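PDB 2YV4: hypothetical protein PH0435 from Pyrococcus horikoshii, which is of unknown function but, as a Sua5 family member, probably takes part in making threonylcarbamoyl-AMP for tRNA modification. Local coordinates for residues I7-P12 and V75-G80. Residues are numbered along the deposited sequence; the frame is centred on the assembly and turned at random.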
loop_
_atom_site.group_PDB
_atom_site.type_symbol
_atom_site.label_atom_id
_atom_site.label_comp_id
_atom_site.label_asym_id
_atom_site.label_seq_id
_atom_site.Cartn_x
_atom_site.Cartn_y
_atom_site.Cartn_z
ATOM N N ILE A 7 4.512 3.501 2.422
ATOM C CA ILE A 7 5.335 3.330 1.232
ATOM C C ILE A 7 4.432 3.058 0.040
ATOM O O ILE A 7 3.679 2.084 0.036
ATOM C CB ILE A 7 6.296 2.130 1.353
ATOM C CG1 ILE A 7 7.225 2.311 2.554
ATOM C CG2 ILE A 7 7.094 1.984 0.057
ATOM C CD1 ILE A 7 8.179 1.153 2.759
ATOM N N VAL A 8 4.510 3.919 -0.968
ATOM C CA VAL A 8 3.713 3.747 -2.172
ATOM C C VAL A 8 4.599 3.127 -3.252
ATOM O O VAL A 8 5.647 3.677 -3.589
ATOM C CB VAL A 8 3.181 5.103 -2.685
ATOM C CG1 VAL A 8 2.354 4.893 -3.953
ATOM C CG2 VAL A 8 2.365 5.778 -1.608
ATOM N N VAL A 9 4.193 1.975 -3.779
ATOM C CA VAL A 9 4.960 1.320 -4.837
ATOM C C VAL A 9 4.222 1.562 -6.154
ATOM O O VAL A 9 3.092 1.101 -6.347
ATOM C CB VAL A 9 5.100 -0.193 -4.583
ATOM C CG1 VAL A 9 5.829 -0.857 -5.756
ATOM C CG2 VAL A 9 5.871 -0.421 -3.289
ATOM N N GLU A 10 4.871 2.290 -7.056
ATOM C CA GLU A 10 4.264 2.645 -8.335
ATOM C C GLU A 10 4.933 2.065 -9.573
ATOM O O GLU A 10 6.103 1.677 -9.549
ATOM C CB GLU A 10 4.215 4.169 -8.461
ATOM C CG GLU A 10 5.475 4.838 -7.954
ATOM C CD GLU A 10 5.699 6.210 -8.549
ATOM O OE1 GLU A 10 4.831 7.093 -8.377
ATOM O OE2 GLU A 10 6.757 6.400 -9.189
ATOM N N GLY A 11 4.177 2.039 -10.663
ATOM C CA GLY A 11 4.681 1.514 -11.917
ATOM C C GLY A 11 3.628 0.645 -12.572
ATOM O O GLY A 11 2.497 0.572 -12.083
ATOM N N PRO A 12 3.951 -0.015 -13.696
ATOM C CA PRO A 12 2.942 -0.865 -14.338
ATOM C C PRO A 12 2.571 -1.991 -13.379
ATOM O O PRO A 12 3.418 -2.460 -12.613
ATOM C CB PRO A 12 3.654 -1.359 -15.601
ATOM C CG PRO A 12 5.109 -1.336 -15.209
ATOM C CD PRO A 12 5.221 -0.039 -14.439
ATOM N N VAL A 75 4.736 -0.906 8.984
ATOM C CA VAL A 75 4.838 -0.305 7.659
ATOM C C VAL A 75 3.652 -0.704 6.785
ATOM O O VAL A 75 3.237 -1.863 6.775
ATOM C CB VAL A 75 6.142 -0.740 6.954
ATOM C CG1 VAL A 75 6.234 -0.111 5.567
ATOM C CG2 VAL A 75 7.341 -0.339 7.800
ATOM N N VAL A 76 3.109 0.270 6.064
ATOM C CA VAL A 76 1.979 0.044 5.175
ATOM C C VAL A 76 2.429 0.298 3.746
ATOM O O VAL A 76 2.959 1.361 3.439
ATOM C CB VAL A 76 0.797 1.004 5.491
ATOM C CG1 VAL A 76 -0.301 0.858 4.436
ATOM C CG2 VAL A 76 0.229 0.699 6.867
ATOM N N ILE A 77 2.235 -0.685 2.879
ATOM C CA ILE A 77 2.600 -0.530 1.476
ATOM C C ILE A 77 1.311 -0.294 0.714
ATOM O O ILE A 77 0.380 -1.098 0.791
ATOM C CB ILE A 77 3.279 -1.796 0.920
ATOM C CG1 ILE A 77 4.582 -2.064 1.680
ATOM C CG2 ILE A 77 3.544 -1.628 -0.577
ATOM C CD1 ILE A 77 5.241 -3.397 1.325
ATOM N N ALA A 78 1.239 0.828 0.007
ATOM C CA ALA A 78 0.054 1.144 -0.777
ATOM C C ALA A 78 0.395 0.892 -2.236
ATOM O O ALA A 78 1.335 1.468 -2.769
ATOM C CB ALA A 78 -0.351 2.605 -0.568
ATOM N N GLU A 79 -0.367 0.006 -2.860
ATOM C CA GLU A 79 -0.179 -0.356 -4.260
ATOM C C GLU A 79 -0.590 0.821 -5.151
ATOM O O GLU A 79 -1.729 1.272 -5.087
ATOM C CB GLU A 79 -1.050 -1.576 -4.561
ATOM C CG GLU A 79 -0.810 -2.257 -5.882
ATOM C CD GLU A 79 -1.720 -3.460 -6.051
ATOM O OE1 GLU A 79 -1.732 -4.322 -5.141
ATOM O OE2 GLU A 79 -2.424 -3.543 -7.083
ATOM N N GLY A 80 0.337 1.320 -5.968
ATOM C CA GLY A 80 0.023 2.438 -6.846
ATOM C C GLY A 80 0.313 2.138 -8.309
ATOM O O GLY A 80 1.293 2.644 -8.865
#
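Ile7 and Val9 reach across to Val75 and Ile77 on one face of the sheet, while the backbones pair in parallel, from Ile7 with Ile77 through Glu10 with Gly80. In Ile7, chi1 of -59° sets CG1 beside its own backbone N, on the Val75 side, and chi2 of 179° carries CD1 on to 3.6 Å from Val75 CG1. One step on, Val9 CG2 meets Ile77 CG2 at 3.8 Å, the two side chains crossing at a slant. The other face is thinner, since Val8 CG2 stands 4.3 Å from Ala78 CB and Glu10 is paired with Gly80, whose CA lies 4.5 Å from Val8 CG1.

Between the strands, Ile7 N donates to Val76 O at 2.8 Å, nearly in line with that carbonyl. Ala78 N returns a bond to Ile7 O (2.7 Å), Val9 N follows to Ala78 O and Gly80 N to Val9 O. The last bond, Gly11 N to Gly80 O at 3.5 Å, is weak, while Glu10 CA comes to 3.0 Å from Gly80 O. These are adjacent inner strands of an all-parallel sheet in an alpha/beta domain, ordered 46-49, 34-38, 75-81, 5-11, 101-104. Strand 101-104 pairs with the other edge of 7-11, through Val8 and Glu10, and Ile37 and Val34 of strand 34-38 touch Val76 and Ile77.

Pro12 sits at the N-cap position, right before helix 13-29, which covers the face with Val9 on Lys19 and Leu23, and Glu79 on Val16 and Ile20. The buried Glu79 carboxylate is held at both oxygens, OE1 by Tyr42 OH and OE2 by Ser39 OG.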